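Local coordinates for protein Esterase/lipase (Uncultured bacterium, PDB 3K6K) that probably hydrolyses carboxylic ester bonds as an alpha/beta-hydrolase-fold esterase or lipase related to hormone-sensitive lipase, at residues A43-E46 / A47-R51; K34-P37 / L38-R42; R19-L22 / Q23-K26; D294-I297 / K298-H302; I245-G248 / S249-L253. All coordinates share one frame; numbering follows the deposited sequence.

Contact 1: A43-E46 / A47-R51; sequences AGME and ALCER
The backbone carbonyls of Ala43, Gly44, Met45 and Glu46 accept the N-H groups of Ala47, Leu48, Cys49 and Glu50 respectively, the i to i+4 pattern of an alpha-helix. Leu48 N reaches Gly44 O at 3.2 Å. Cys49 turns its thiol back along the helix: SG lies anti to the carbonyl carbon (chi1 -66°), which brings it to 3.2 Å from Met45 O, with Met45 CG on the same flank at 4.3 Å from Cys49 SG. A small sulfur side chain suits this place, because it fits between the preceding turn, at Met45, and Thr98 of helix 96-110. Ala47 sets its methyl beside the preceding turn, CB being 3.7 Å from Ala43 O, and Leu48 CB rests 3.4 Å from Gly44 O while the rest of its chain leads outward. Glycine and alanine leave this exposed side of the helix slim. Glu46 and Glu50 are one turn apart, with Glu46 OE1 at 4.8 Å from Glu50 OE2, a spacing at which two carboxylates, if both charged, would probably repel each other slightly. A bend at chi2 (-76°) takes the Glu46 carboxylate out of line with its chain, and OE2 is held by a hydrogen bond to Ser95 OG, so the stronger polar tie of this residue lies outside the turn. Helix 38-49 is here a surface helix: Met45, Glu46 and Cys49 all lean on Thr98 near the start of helix 96-110, and the chain then runs on to strand 59-65.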
loop_
_atom_site.group_PDB
_atom_site.type_symbol
_atom_site.label_atom_id
_atom_site.label_comp_id
_atom_site.label_asym_id
_atom_site.label_seq_id
_atom_site.Cartn_x
_atom_site.Cartn_y
_atom_site.Cartn_z
ATOM N N ALA A 43 -6.739 20.319 27.391
ATOM C CA ALA A 43 -7.042 19.836 28.739
ATOM C C ALA A 43 -8.007 18.656 28.727
ATOM O O ALA A 43 -7.803 17.713 29.477
ATOM C CB ALA A 43 -7.559 20.954 29.661
ATOM N N GLY A 44 -9.008 18.705 27.839
ATOM C CA GLY A 44 -10.026 17.657 27.668
ATOM C C GLY A 44 -9.626 16.424 26.853
ATOM O O GLY A 44 -10.102 15.327 27.102
ATOM N N MET A 45 -8.751 16.595 25.870
ATOM C CA MET A 45 -8.065 15.461 25.305
ATOM C C MET A 45 -7.246 14.769 26.396
ATOM O O MET A 45 -7.247 13.551 26.494
ATOM C CB MET A 45 -7.178 15.927 24.181
ATOM C CG MET A 45 -6.821 14.872 23.168
ATOM S SD MET A 45 -5.809 15.587 21.824
ATOM C CE MET A 45 -6.777 17.120 21.534
ATOM N N GLU A 46 -6.586 15.548 27.247
ATOM C CA GLU A 46 -5.759 14.973 28.310
ATOM C C GLU A 46 -6.622 14.132 29.268
ATOM O O GLU A 46 -6.285 12.990 29.563
ATOM C CB GLU A 46 -4.935 16.037 29.085
ATOM C CG GLU A 46 -3.797 16.803 28.317
ATOM C CD GLU A 46 -2.507 15.967 28.099
ATOM O OE1 GLU A 46 -2.464 14.816 28.518
ATOM O OE2 GLU A 46 -1.505 16.459 27.518
ATOM N N ALA A 47 -7.764 14.672 29.698
ATOM C CA ALA A 47 -8.581 14.037 30.742
ATOM C C ALA A 47 -9.212 12.745 30.235
ATOM O O ALA A 47 -9.173 11.723 30.924
ATOM C CB ALA A 47 -9.654 15.012 31.263
ATOM N N LEU A 48 -9.777 12.794 29.028
ATOM C CA LEU A 48 -10.349 11.619 28.386
ATOM C C LEU A 48 -9.250 10.554 28.151
ATOM O O LEU A 48 -9.424 9.371 28.472
ATOM C CB LEU A 48 -11.049 12.043 27.097
ATOM C CG LEU A 48 -11.979 11.112 26.310
ATOM C CD1 LEU A 48 -13.218 11.914 25.820
ATOM C CD2 LEU A 48 -11.286 10.394 25.123
ATOM N N CYS A 49 -8.090 10.966 27.665
ATOM C CA CYS A 49 -7.057 9.977 27.364
ATOM C C CYS A 49 -6.465 9.190 28.555
ATOM O O CYS A 49 -6.156 8.015 28.379
ATOM C CB CYS A 49 -5.972 10.550 26.457
ATOM S SG CYS A 49 -6.624 10.926 24.849
ATOM N N GLU A 50 -6.344 9.805 29.738
ATOM C CA GLU A 50 -5.951 9.078 30.966
ATOM C C GLU A 50 -6.784 7.823 31.232
ATOM O O GLU A 50 -6.298 6.892 31.859
ATOM C CB GLU A 50 -6.012 9.988 32.190
ATOM C CG GLU A 50 -4.679 10.214 32.875
ATOM C CD GLU A 50 -4.377 11.724 33.089
ATOM O OE1 GLU A 50 -5.122 12.356 33.884
ATOM O OE2 GLU A 50 -3.406 12.265 32.454
ATOM N N ARG A 51 -8.032 7.813 30.756
ATOM C CA ARG A 51 -8.956 6.664 30.885
ATOM C C ARG A 51 -8.602 5.376 30.108
ATOM O O ARG A 51 -9.084 4.302 30.459
ATOM C CB ARG A 51 -10.393 7.061 30.476
ATOM C CG ARG A 51 -11.372 7.420 31.617
ATOM C CD ARG A 51 -11.295 8.895 32.072
ATOM N NE ARG A 51 -10.454 9.124 33.277
ATOM C CZ ARG A 51 -10.893 9.621 34.447
ATOM N NH1 ARG A 51 -12.181 9.947 34.589
ATOM N NH2 ARG A 51 -10.045 9.812 35.469
#

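Contact 2: K34-P37 / L38-R42; sequences KNLP and LDQKR
Gln40 runs along the ring of Pro37, with Gln40 OE1 3.3 Å from Pro37 CG and 3.6 Å from Pro37 CD, so the amide oxygen sits against the ring's CH2 groups. The amide nitrogen of Gln40 faces Leu36 instead: NE2 is 3.3 Å from Leu36 CD2, and the amide end stands across the leucine. Leu36 also meets the next residue, its CB lying 3.8 Å from Lys41 CE, so that the aliphatic part of the lysine is used for packing. On the same side of the proline ring as the Gln40 oxygen, at its CB corner, Asp39 OD2 comes to 3.2 Å from Pro37 CB, because chi1 of 53° holds CG between the backbone N and the carbonyl carbon. Beneath these side chains Pro37 O takes a hydrogen bond from Lys41 N at 2.8 Å and a weak one from Gln40 N. Farther out, Leu38 packs on Ile92 and Pro123, while Arg42 forms a salt bridge to Glu124 and a hydrogen bond to Ile92 O, and these fix the first turn against the body. The packing of Leu36 on Lys41 joins the N' and N4 positions of a helix N-terminus. Proline is the N-cap of helix 38-49: the ring offers no side-chain acceptor, but its rigid phi suits the entry.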
loop_
_atom_site.group_PDB
_atom_site.type_symbol
_atom_site.label_atom_id
_atom_site.label_comp_id
_atom_site.label_asym_id
_atom_site.label_seq_id
_atom_site.Cartn_x
_atom_site.Cartn_y
_atom_site.Cartn_z
ATOM N N LYS A 34 -19.148 23.709 19.482
ATOM C CA LYS A 34 -18.693 24.209 18.172
ATOM C C LYS A 34 -17.293 24.911 18.187
ATOM O O LYS A 34 -16.480 24.725 17.244
ATOM C CB LYS A 34 -19.755 25.045 17.439
ATOM C CG LYS A 34 -19.353 25.339 15.960
ATOM C CD LYS A 34 -20.462 25.981 15.099
ATOM C CE LYS A 34 -19.871 26.911 14.012
ATOM N NZ LYS A 34 -20.954 27.687 13.314
ATOM N N ASN A 35 -16.997 25.694 19.233
ATOM C CA ASN A 35 -15.706 26.398 19.266
ATOM C C ASN A 35 -15.074 26.297 20.629
ATOM O O ASN A 35 -15.088 27.285 21.361
ATOM C CB ASN A 35 -15.871 27.899 18.951
ATOM C CG ASN A 35 -16.760 28.164 17.759
ATOM O OD1 ASN A 35 -16.276 28.311 16.641
ATOM N ND2 ASN A 35 -18.074 28.226 17.991
ATOM N N LEU A 36 -14.552 25.129 20.994
ATOM C CA LEU A 36 -13.960 25.009 22.304
ATOM C C LEU A 36 -12.676 25.811 22.311
ATOM O O LEU A 36 -12.031 25.919 21.295
ATOM C CB LEU A 36 -13.672 23.556 22.730
ATOM C CG LEU A 36 -14.421 22.937 23.916
ATOM C CD1 LEU A 36 -13.534 21.964 24.715
ATOM C CD2 LEU A 36 -15.038 23.970 24.848
ATOM N N PRO A 37 -12.331 26.397 23.471
ATOM C CA PRO A 37 -11.048 27.042 23.547
ATOM C C PRO A 37 -9.963 25.995 23.378
ATOM O O PRO A 37 -10.079 24.871 23.894
ATOM C CB PRO A 37 -11.033 27.641 24.968
ATOM C CG PRO A 37 -12.435 27.837 25.309
ATOM C CD PRO A 37 -13.177 26.719 24.639
ATOM N N LEU A 38 -8.906 26.356 22.678
ATOM C CA LEU A 38 -7.873 25.410 22.450
ATOM C C LEU A 38 -7.194 24.894 23.715
ATOM O O LEU A 38 -6.887 23.711 23.755
ATOM C CB LEU A 38 -6.886 25.932 21.416
ATOM C CG LEU A 38 -5.729 25.000 21.107
ATOM C CD1 LEU A 38 -6.344 23.736 20.555
ATOM C CD2 LEU A 38 -4.846 25.710 20.088
ATOM N N ASP A 39 -6.989 25.719 24.756
ATOM C CA ASP A 39 -6.499 25.207 26.063
ATOM C C ASP A 39 -7.449 24.207 26.697
ATOM O O ASP A 39 -7.018 23.322 27.432
ATOM C CB ASP A 39 -6.226 26.323 27.092
ATOM C CG ASP A 39 -7.433 27.263 27.288
ATOM O OD1 ASP A 39 -7.758 27.580 28.456
ATOM O OD2 ASP A 39 -8.076 27.648 26.287
ATOM N N GLN A 40 -8.746 24.364 26.444
ATOM C CA GLN A 40 -9.730 23.412 26.982
ATOM C C GLN A 40 -9.747 22.122 26.147
ATOM O O GLN A 40 -9.885 21.026 26.677
ATOM C CB GLN A 40 -11.119 24.029 26.975
ATOM C CG GLN A 40 -11.620 24.470 28.318
ATOM C CD GLN A 40 -12.909 25.260 28.164
ATOM O OE1 GLN A 40 -12.892 26.489 28.246
ATOM N NE2 GLN A 40 -14.030 24.565 27.903
ATOM N N LYS A 41 -9.595 22.265 24.845
ATOM C CA LYS A 41 -9.576 21.114 23.972
ATOM C C LYS A 41 -8.378 20.220 24.389
ATOM O O LYS A 41 -8.511 19.012 24.572
ATOM C CB LYS A 41 -9.514 21.601 22.528
ATOM C CG LYS A 41 -9.987 20.639 21.443
ATOM C CD LYS A 41 -10.191 21.366 20.021
ATOM C CE LYS A 41 -11.507 22.233 19.908
ATOM N NZ LYS A 41 -11.916 22.599 18.505
ATOM N N ARG A 42 -7.244 20.856 24.629
ATOM C CA ARG A 42 -6.047 20.187 25.062
ATOM C C ARG A 42 -6.217 19.538 26.428
ATOM O O ARG A 42 -5.904 18.340 26.568
ATOM C CB ARG A 42 -4.862 21.142 25.066
ATOM C CG ARG A 42 -4.530 21.770 23.671
ATOM C CD ARG A 42 -3.135 22.356 23.830
ATOM N NE ARG A 42 -2.638 22.997 22.633
ATOM C CZ ARG A 42 -1.699 23.961 22.620
ATOM N NH1 ARG A 42 -1.178 24.449 23.753
ATOM N NH2 ARG A 42 -1.301 24.477 21.465
#

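Contact 3: R19-L22 / Q23-K26; sequences RDFL and QLLK
Phe21 and Leu25 form an i to i+4 aromatic-aliphatic pair on helix 18-30, near the N-terminus, a region that in hormone-sensitive-lipase-like esterases commonly contributes to the cap over the active site. Leu25 CD2 lies over one face of the Phe21 ring, 4.2 Å from its centroid and 28° off the normal, a CH-pi contact whose nearest ring atom is CZ, at 3.7 Å from Leu25 CD2. The ring reaches this position because Phe21 CG is anti to the backbone N (chi1 -178°), which carries it along the helix toward the next turn. Leu24 adds an apolar touch, its CD2 being 4.2 Å from Phe21 CD2 and approaching the ring obliquely. Leu22 CD2 meets Leu25 CD1 at 4.3 Å, so that Leu25 joins both residues of the previous turn. Underneath, Leu25 N donates to Phe21 O at 2.9 Å and Lys26 N to Leu22 O at 2.8 Å. Branched and aromatic residues suit the inner flank, while Arg19, Asp20, Gln23 and Lys26 occupy the exposed one. Replacing the phenylalanine by an alanine here is likely to leave Leu25 CD2 without its ring and open a gap toward Tyr286 and Phe289. Those two rings both meet Phe21, Phe289 with its plane at only about 20°, just ahead of helix 291-305. Leu25 packs on Pro280 and Leu22 on Glu250, so the helix lies against the loops that follow strands 271-276 and 243-248.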
loop_
_atom_site.group_PDB
_atom_site.type_symbol
_atom_site.label_atom_id
_atom_site.label_comp_id
_atom_site.label_asym_id
_atom_site.label_seq_id
_atom_site.Cartn_x
_atom_site.Cartn_y
_atom_site.Cartn_z
ATOM N N ARG A 19 -18.727 -1.119 12.545
ATOM C CA ARG A 19 -19.695 -0.116 12.084
ATOM C C ARG A 19 -20.409 0.536 13.289
ATOM O O ARG A 19 -20.876 1.675 13.200
ATOM C CB ARG A 19 -20.670 -0.695 11.059
ATOM C CG ARG A 19 -20.065 -0.867 9.636
ATOM C CD ARG A 19 -21.154 -1.427 8.706
ATOM N NE ARG A 19 -22.272 -0.468 8.594
ATOM C CZ ARG A 19 -23.473 -0.684 8.041
ATOM N NH1 ARG A 19 -23.801 -1.854 7.488
ATOM N NH2 ARG A 19 -24.359 0.308 8.038
ATOM N N ASP A 20 -20.421 -0.188 14.408
ATOM C CA ASP A 20 -21.094 0.268 15.617
ATOM C C ASP A 20 -20.201 1.280 16.293
ATOM O O ASP A 20 -20.700 2.262 16.807
ATOM C CB ASP A 20 -21.519 -0.907 16.550
ATOM C CG ASP A 20 -22.608 -1.783 15.897
ATOM O OD1 ASP A 20 -23.255 -1.257 14.933
ATOM O OD2 ASP A 20 -22.813 -2.983 16.274
ATOM N N PHE A 21 -18.887 1.049 16.238
ATOM C CA PHE A 21 -17.942 1.951 16.849
ATOM C C PHE A 21 -17.966 3.256 16.059
ATOM O O PHE A 21 -17.895 4.318 16.649
ATOM C CB PHE A 21 -16.520 1.357 16.874
ATOM C CG PHE A 21 -15.473 2.264 17.557
ATOM C CD1 PHE A 21 -14.287 2.606 16.899
ATOM C CD2 PHE A 21 -15.676 2.743 18.850
ATOM C CE1 PHE A 21 -13.331 3.411 17.514
ATOM C CE2 PHE A 21 -14.727 3.565 19.483
ATOM C CZ PHE A 21 -13.544 3.898 18.793
ATOM N N LEU A 22 -18.084 3.161 14.737
ATOM C CA LEU A 22 -18.219 4.354 13.886
ATOM C C LEU A 22 -19.407 5.224 14.287
ATOM O O LEU A 22 -19.311 6.459 14.254
ATOM C CB LEU A 22 -18.330 4.004 12.390
ATOM C CG LEU A 22 -17.030 3.357 11.885
ATOM C CD1 LEU A 22 -17.159 2.826 10.472
ATOM C CD2 LEU A 22 -15.819 4.337 12.041
ATOM N N GLN A 23 -20.521 4.567 14.632
ATOM C CA GLN A 23 -21.732 5.273 15.059
ATOM C C GLN A 23 -21.486 5.943 16.431
ATOM O O GLN A 23 -21.969 7.028 16.692
ATOM C CB GLN A 23 -22.967 4.348 15.061
ATOM C CG GLN A 23 -24.298 5.092 15.339
ATOM C CD GLN A 23 -25.209 5.255 14.095
ATOM O OE1 GLN A 23 -26.458 5.168 14.216
ATOM N NE2 GLN A 23 -24.603 5.504 12.918
ATOM N N LEU A 24 -20.705 5.321 17.276
ATOM C CA LEU A 24 -20.402 5.924 18.513
ATOM C C LEU A 24 -19.539 7.150 18.255
ATOM O O LEU A 24 -19.836 8.162 18.815
ATOM C CB LEU A 24 -19.829 4.947 19.506
ATOM C CG LEU A 24 -19.033 5.504 20.656
ATOM C CD1 LEU A 24 -19.785 6.448 21.471
ATOM C CD2 LEU A 24 -18.428 4.456 21.515
ATOM N N LEU A 25 -18.565 7.083 17.345
ATOM C CA LEU A 25 -17.811 8.276 16.922
ATOM C C LEU A 25 -18.674 9.362 16.244
ATOM O O LEU A 25 -18.479 10.561 16.469
ATOM C CB LEU A 25 -16.625 7.892 16.039
ATOM C CG LEU A 25 -15.621 6.851 16.591
ATOM C CD1 LEU A 25 -14.554 6.564 15.555
ATOM C CD2 LEU A 25 -14.969 7.229 17.901
ATOM N N LYS A 26 -19.622 8.962 15.417
ATOM C CA LYS A 26 -20.532 9.949 14.820
ATOM C C LYS A 26 -21.225 10.760 15.928
ATOM O O LYS A 26 -21.212 11.989 15.897
ATOM C CB LYS A 26 -21.567 9.225 13.960
ATOM C CG LYS A 26 -22.501 10.108 13.170
ATOM C CD LYS A 26 -23.188 9.215 12.159
ATOM C CE LYS A 26 -24.306 9.888 11.446
ATOM N NZ LYS A 26 -24.484 9.082 10.209
#

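Contact 4: D294-I297 / K298-H302; sequences DISI and KEICH
Ser296 and Ile300 are brought together by their first torsions: chi1 of 162° places Ser296 OG anti to N, facing the next turn, while chi1 of -76° sets Ile300 CG1 anti to the carbonyl carbon and sends CD1 back to meet it. Ser296 OG and Ile300 CD1 come to 3.5 Å, and Ile300 CG1 rests 3.3 Å from Ser296 O, the acceptor of Ile300 N. The hydroxyl is buried but provided for: it hydrogen-bonds to His246 ND1 and, weakly, to Gln284. Glu299 runs extended next to Ile295, so that OE1 lies 3.9 Å from Ile295 CG2, and Glu299 CG sits 3.4 Å from Ile295 O. The far oxygen, OE2, makes a salt bridge to Lys274. Lys298, bent at three torsions, curls back until NZ stands 3.8 Å from Asp294 O; any attraction to the Asp294 carboxylate, whose OD1 is 6.0 Å from Lys298 NZ, is probably weak, and Asp294 also has a long, weak ion pair with Lys15. Cys301 SG, a small group for a buried flank, approaches Ile297 O at 3.5 Å. Ile297 packs on Leu102 of helix 96-110, while Ile300 lies on Val182, Leu184, Leu244 and His246, beta-branched side chains filling the space between helix and sheet. This largely amphipathic helix buries Ile297, Ile300 and Cys301 together with Ser296, turns Lys298 and His302 outward, and lies on the central sheet, as is characteristic of the alpha/beta hydrolase fold.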
loop_
_atom_site.group_PDB
_atom_site.type_symbol
_atom_site.label_atom_id
_atom_site.label_comp_id
_atom_site.label_asym_id
_atom_site.label_seq_id
_atom_site.Cartn_x
_atom_site.Cartn_y
_atom_site.Cartn_z
ATOM N N ASP A 294 -5.710 -3.895 17.523
ATOM C CA ASP A 294 -4.705 -4.825 18.060
ATOM C C ASP A 294 -3.944 -5.468 16.934
ATOM O O ASP A 294 -2.762 -5.601 17.075
ATOM C CB ASP A 294 -5.270 -5.964 18.932
ATOM C CG ASP A 294 -6.337 -5.506 19.894
ATOM O OD1 ASP A 294 -7.300 -6.336 20.064
ATOM O OD2 ASP A 294 -6.217 -4.348 20.457
ATOM N N ILE A 295 -4.619 -5.835 15.836
ATOM C CA ILE A 295 -3.978 -6.490 14.699
ATOM C C ILE A 295 -2.990 -5.538 14.003
ATOM O O ILE A 295 -1.898 -5.943 13.600
ATOM C CB ILE A 295 -5.012 -7.021 13.654
ATOM C CG1 ILE A 295 -6.136 -7.819 14.308
ATOM C CG2 ILE A 295 -4.363 -7.955 12.583
ATOM C CD1 ILE A 295 -7.316 -8.221 13.233
ATOM N N SER A 296 -3.379 -4.277 13.808
ATOM C CA SER A 296 -2.489 -3.351 13.127
ATOM C C SER A 296 -1.166 -3.127 13.947
ATOM O O SER A 296 -0.056 -3.113 13.415
ATOM C CB SER A 296 -3.195 -2.036 12.912
ATOM O OG SER A 296 -2.212 -1.074 12.658
ATOM N N ILE A 297 -1.327 -2.920 15.241
ATOM C CA ILE A 297 -0.230 -2.852 16.157
ATOM C C ILE A 297 0.671 -4.095 16.057
ATOM O O ILE A 297 1.903 -3.995 16.026
ATOM C CB ILE A 297 -0.785 -2.491 17.565
ATOM C CG1 ILE A 297 -1.158 -0.946 17.555
ATOM C CG2 ILE A 297 0.229 -2.688 18.619
ATOM C CD1 ILE A 297 -2.111 -0.527 18.677
ATOM N N LYS A 298 0.061 -5.262 15.952
ATOM C CA LYS A 298 0.800 -6.490 15.914
ATOM C C LYS A 298 1.669 -6.480 14.665
ATOM O O LYS A 298 2.876 -6.729 14.764
ATOM C CB LYS A 298 -0.158 -7.686 15.907
ATOM C CG LYS A 298 0.465 -9.029 16.401
ATOM C CD LYS A 298 0.378 -9.223 17.982
ATOM C CE LYS A 298 -0.919 -9.905 18.493
ATOM N NZ LYS A 298 -2.115 -8.991 18.634
ATOM N N GLU A 299 1.067 -6.151 13.518
ATOM C CA GLU A 299 1.788 -6.118 12.260
ATOM C C GLU A 299 2.899 -5.061 12.200
ATOM O O GLU A 299 3.992 -5.352 11.665
ATOM C CB GLU A 299 0.836 -5.938 11.082
ATOM C CG GLU A 299 -0.076 -7.088 10.920
ATOM C CD GLU A 299 -1.053 -6.945 9.773
ATOM O OE1 GLU A 299 -1.850 -7.897 9.627
ATOM O OE2 GLU A 299 -1.029 -5.925 9.029
ATOM N N ILE A 300 2.607 -3.862 12.738
ATOM C CA ILE A 300 3.553 -2.764 12.775
ATOM C C ILE A 300 4.777 -3.188 13.536
ATOM O O ILE A 300 5.908 -2.875 13.130
ATOM C CB ILE A 300 2.996 -1.511 13.467
ATOM C CG1 ILE A 300 2.003 -0.733 12.570
ATOM C CG2 ILE A 300 4.142 -0.557 13.852
ATOM C CD1 ILE A 300 1.023 0.060 13.384
ATOM N N CYS A 301 4.544 -3.900 14.642
ATOM C CA CYS A 301 5.643 -4.337 15.495
ATOM C C CYS A 301 6.447 -5.412 14.782
ATOM O O CYS A 301 7.667 -5.374 14.808
ATOM C CB CYS A 301 5.173 -4.760 16.904
ATOM S SG CYS A 301 4.705 -3.290 17.923
ATOM N N HIS A 302 5.772 -6.342 14.134
ATOM C CA HIS A 302 6.481 -7.325 13.357
ATOM C C HIS A 302 7.391 -6.592 12.333
ATOM O O HIS A 302 8.587 -6.923 12.163
ATOM C CB HIS A 302 5.485 -8.258 12.660
ATOM C CG HIS A 302 6.096 -9.533 12.159
ATOM N ND1 HIS A 302 6.266 -10.647 12.964
ATOM C CD2 HIS A 302 6.573 -9.881 10.934
ATOM C CE1 HIS A 302 6.816 -11.625 12.259
ATOM N NE2 HIS A 302 7.022 -11.184 11.028
#

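Contact 5: I245-G248 / S249-L253; sequences IHVG and SEEAL
Glu251 turns back on Val247 and Gly248 from the loop after strand 243-248, where the alpha/beta hydrolase fold usually carries the acid of its catalytic triad. Its CB lies 3.5 Å from Gly248 O, and CG comes closer to the same Gly248 O, at 3.3 Å. The chain then bends at chi2 (-143°), and CD reaches 3.6 Å from Val247 CG2. At the tip the two oxygens divide their work. OE2 accepts the N-H of Gly248 at 2.9 Å in a straight bond (166°), met on the anti side and 29° out of the carboxylate plane, and it is also hydrogen-bonded to Ser185 OG. OE1 is hydrogen-bonded to His281 ND1, which is consistent with a Ser-His-Glu charge relay with Ser157. Glycine suits position 248: a CB would probably be tight against Ser249 N and would come near Glu251 OE2. With an alanine in place of Glu251, Gly248 N and Ser185 OG would probably lose their acceptor and the imidazole of His281 would be freer to turn. The turn is shaped by Glu250, centre of an inverse gamma turn and salt-bridged to Arg203, so the acid is offered back to the strand end. On much the same side as the Gly248 N-H, Val247 CG2, anti to the backbone N, stands 3.2 Å from Glu251 OE2.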
loop_
_atom_site.group_PDB
_atom_site.type_symbol
_atom_site.label_atom_id
_atom_site.label_comp_id
_atom_site.label_asym_id
_atom_site.label_seq_id
_atom_site.Cartn_x
_atom_site.Cartn_y
_atom_site.Cartn_z
ATOM N N ILE A 245 3.033 2.525 5.962
ATOM C CA ILE A 245 1.872 3.380 6.228
ATOM C C ILE A 245 0.632 2.496 6.575
ATOM O O ILE A 245 0.299 1.518 5.879
ATOM C CB ILE A 245 1.560 4.334 5.005
ATOM C CG1 ILE A 245 2.795 5.115 4.572
ATOM C CG2 ILE A 245 0.461 5.348 5.363
ATOM C CD1 ILE A 245 2.665 5.683 3.285
ATOM N N HIS A 246 -0.020 2.772 7.691
ATOM C CA HIS A 246 -1.350 2.200 7.910
ATOM C C HIS A 246 -2.406 3.280 7.871
ATOM O O HIS A 246 -2.099 4.438 8.189
ATOM C CB HIS A 246 -1.409 1.466 9.219
ATOM C CG HIS A 246 -0.781 0.128 9.145
ATOM N ND1 HIS A 246 -0.964 -0.840 10.106
ATOM C CD2 HIS A 246 -0.031 -0.436 8.171
ATOM C CE1 HIS A 246 -0.297 -1.922 9.756
ATOM N NE2 HIS A 246 0.249 -1.716 8.567
ATOM N N VAL A 247 -3.638 2.942 7.498
ATOM C CA VAL A 247 -4.683 3.964 7.508
ATOM C C VAL A 247 -6.035 3.248 7.434
ATOM O O VAL A 247 -6.092 2.054 7.067
ATOM C CB VAL A 247 -4.441 4.973 6.296
ATOM C CG1 VAL A 247 -4.499 4.228 4.907
ATOM C CG2 VAL A 247 -5.350 6.187 6.332
ATOM N N GLY A 248 -7.115 3.959 7.775
ATOM C CA GLY A 248 -8.465 3.428 7.682
ATOM C C GLY A 248 -9.210 3.934 6.464
ATOM O O GLY A 248 -8.788 4.929 5.838
ATOM N N SER A 249 -10.271 3.225 6.111
ATOM C CA SER A 249 -11.195 3.633 5.097
ATOM C C SER A 249 -11.906 4.942 5.403
ATOM O O SER A 249 -12.164 5.714 4.462
ATOM C CB SER A 249 -12.292 2.567 4.905
ATOM O OG SER A 249 -12.594 1.899 6.149
ATOM N N GLU A 250 -12.293 5.164 6.663
ATOM C CA GLU A 250 -13.200 6.297 6.968
ATOM C C GLU A 250 -12.412 7.582 7.216
ATOM O O GLU A 250 -12.525 8.281 8.269
ATOM C CB GLU A 250 -14.114 6.007 8.145
ATOM C CG GLU A 250 -14.770 4.662 8.094
ATOM C CD GLU A 250 -15.513 4.386 6.832
ATOM O OE1 GLU A 250 -16.541 5.021 6.599
ATOM O OE2 GLU A 250 -15.104 3.483 6.068
ATOM N N GLU A 251 -11.613 7.924 6.229
ATOM C CA GLU A 251 -10.648 8.966 6.435
ATOM C C GLU A 251 -10.650 10.069 5.360
ATOM O O GLU A 251 -10.370 9.842 4.169
ATOM C CB GLU A 251 -9.269 8.330 6.587
ATOM C CG GLU A 251 -9.161 7.506 7.832
ATOM C CD GLU A 251 -7.797 7.620 8.478
ATOM O OE1 GLU A 251 -7.330 8.758 8.542
ATOM O OE2 GLU A 251 -7.178 6.603 8.924
ATOM N N ALA A 252 -10.968 11.279 5.806
ATOM C CA ALA A 252 -10.845 12.454 4.947
ATOM C C ALA A 252 -9.402 12.541 4.355
ATOM O O ALA A 252 -9.230 13.105 3.284
ATOM C CB ALA A 252 -11.144 13.713 5.760
ATOM N N LEU A 253 -8.406 12.012 5.088
ATOM C CA LEU A 253 -6.961 12.064 4.764
ATOM C C LEU A 253 -6.416 10.702 4.197
ATOM O O LEU A 253 -5.220 10.395 4.237
ATOM C CB LEU A 253 -6.145 12.512 5.984
ATOM C CG LEU A 253 -6.537 13.808 6.719
ATOM C CD1 LEU A 253 -5.515 14.203 7.781
ATOM C CD2 LEU A 253 -6.683 14.946 5.692
#

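Along the chain the order is contact 3, contact 2, contact 1, contact 5 and contact 4. Contact 2 covers the loop and first turn and contact 1 the next turns of helix 38-49, their centres 13 Å apart, while contact 3 is on helix 18-30, its centre about 20 Å from that of contact 1. Contact 5, at the end of strand 243-248, joins two others: it touches contact 3 by packing and contact 4 by a hydrogen bond and packing. The N-terminal helix and helix 291-305 thus both abut the strand and loop bearing the presumed triad acid, whereas contacts 1 and 2 lie on the surface.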